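Local coordinates for Lysine/ornithine decarboxylase (Selenomonas ruminantium, PDB 5GJO) that decarboxylates both L-lysine and L-ornithine to cadaverine and putrescine with the help of pyridoxal 5'-phosphate, working as a homodimer, at the interface of chains A and B. Sequence-based numbering; all coordinates share one arbitrary frame. Chains: chain A/B, Lysine/ornithine decarboxylase.

The interface of chains A and B. Residues chain A 75-76, 79, 101; chain B 360, 363, 365.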
loop_
_atom_site.group_PDB
_atom_site.type_symbol
_atom_site.label_atom_id
_atom_site.label_comp_id
_atom_site.label_asym_id
_atom_site.label_seq_id
_atom_site.Cartn_x
_atom_site.Cartn_y
_atom_site.Cartn_z
ATOM N N ALA A 75 10.032 -2.143 -15.642
ATOM C CA ALA A 75 11.356 -2.868 -15.588
ATOM C C ALA A 75 11.383 -4.009 -14.600
ATOM O O ALA A 75 11.901 -5.094 -14.936
ATOM C CB ALA A 75 12.505 -1.938 -15.289
ATOM N N GLY A 76 10.770 -3.786 -13.433
ATOM C CA GLY A 76 10.754 -4.782 -12.321
ATOM C C GLY A 76 10.114 -6.057 -12.790
ATOM O O GLY A 76 10.560 -7.168 -12.434
ATOM N N GLU A 79 12.261 -7.825 -15.289
ATOM C CA GLU A 79 13.401 -8.432 -14.617
ATOM C C GLU A 79 12.998 -9.745 -13.985
ATOM O O GLU A 79 13.707 -10.707 -14.074
ATOM C CB GLU A 79 14.038 -7.487 -13.585
ATOM C CG GLU A 79 14.675 -6.286 -14.255
ATOM C CD GLU A 79 15.009 -5.121 -13.346
ATOM O OE1 GLU A 79 14.609 -5.088 -12.167
ATOM O OE2 GLU A 79 15.692 -4.213 -13.849
ATOM N N ARG A 101 13.744 3.529 -17.015
ATOM C CA ARG A 101 14.199 2.211 -16.629
ATOM C C ARG A 101 13.464 1.136 -17.382
ATOM O O ARG A 101 14.043 0.168 -17.758
ATOM C CB ARG A 101 14.076 2.022 -15.144
ATOM C CG ARG A 101 15.278 2.555 -14.424
ATOM C CD ARG A 101 15.152 2.343 -12.950
ATOM N NE ARG A 101 14.292 3.343 -12.380
ATOM C CZ ARG A 101 14.466 3.852 -11.180
ATOM N NH1 ARG A 101 15.465 3.440 -10.426
ATOM N NH2 ARG A 101 13.634 4.758 -10.744
ATOM N N ARG B 360 5.423 -2.250 -4.156
ATOM C CA ARG B 360 5.992 -2.607 -5.442
ATOM C C ARG B 360 4.919 -3.014 -6.461
ATOM O O ARG B 360 5.139 -3.850 -7.303
ATOM C CB ARG B 360 7.096 -3.653 -5.288
ATOM C CG ARG B 360 8.311 -3.082 -4.576
ATOM C CD ARG B 360 9.603 -3.761 -4.975
ATOM N NE ARG B 360 9.772 -3.782 -6.418
ATOM C CZ ARG B 360 10.510 -4.655 -7.072
ATOM N NH1 ARG B 360 11.179 -5.576 -6.412
ATOM N NH2 ARG B 360 10.569 -4.606 -8.380
ATOM N N GLY B 363 5.308 -3.776 -10.142
ATOM C CA GLY B 363 6.719 -4.087 -10.199
ATOM C C GLY B 363 7.682 -2.914 -10.038
ATOM O O GLY B 363 8.866 -3.083 -10.063
ATOM N N TYR B 365 10.019 -0.092 -8.390
ATOM C CA TYR B 365 10.893 -0.118 -7.209
ATOM C C TYR B 365 10.428 0.903 -6.194
ATOM O O TYR B 365 9.814 1.852 -6.553
ATOM C CB TYR B 365 12.333 0.249 -7.590
ATOM C CG TYR B 365 12.847 -0.620 -8.705
ATOM C CD1 TYR B 365 13.000 -1.974 -8.520
ATOM C CD2 TYR B 365 13.173 -0.060 -9.948
ATOM C CE1 TYR B 365 13.423 -2.776 -9.556
ATOM C CE2 TYR B 365 13.620 -0.846 -10.985
ATOM C CZ TYR B 365 13.760 -2.208 -10.772
ATOM O OH TYR B 365 14.202 -3.000 -11.818
HETATM O O HOH W 1 10.438 -1.239 -12.018
HETATM O O HOH W 2 11.982 -6.798 -9.972
HETATM O O HOH W 3 15.714 -1.257 -13.663
#
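B:Tyr365 reaches across the two-fold homodimer interface and points its phenol at the carboxylate of A:Glu79, on helix 75-83 of the pyridoxal-binding domain. The two side chains cross at about a right angle. B:Tyr365 OH lies 2.8 Å from A:Glu79 OE2, compatible with a phenol-to-carboxylate hydrogen bond; since OE1 is modelled too close to the same hydroxyl, the carboxylate's position, and so the exact length, is uncertain. Water 3 joins the same two groups, 3.0 Å from B:Tyr365 OH.

A:Arg101, from helix 100-109, supplies an apolar contact, its CD methylene 4.0 Å from B:Tyr365 CE2. Its chain bends at chi3 (-79°), so that one guanidinium face has the ring's CD2 above its rim.

Around A:Gly76 the polar links run through water. Water 1 connects A:Gly76 N to B:Gly363 O and sits 3.4 Å above the plane of the tyrosine ring, offset toward the rim. Within chain B, B:Gly363 O also accepts a hydrogen bond of 2.8 Å from B:Arg360 NH2, the donor lying 41° out of the carbonyl plane. B:Arg360 NH2 also meets water 2 at 3.1 Å, nearly straight (170° at H), and this water continues to A:Gly76 O. An alanine in place of B:Arg360 would probably leave B:Gly363 O without this donor and break the water 2 bridge to helix 75-83. B:Tyr365 CD1 lies 3.5 Å above the guanidinium plane of B:Arg360, offset toward its rim, while A:Gly76 CA meets that guanidinium at its edge, 3.9 Å from NH2.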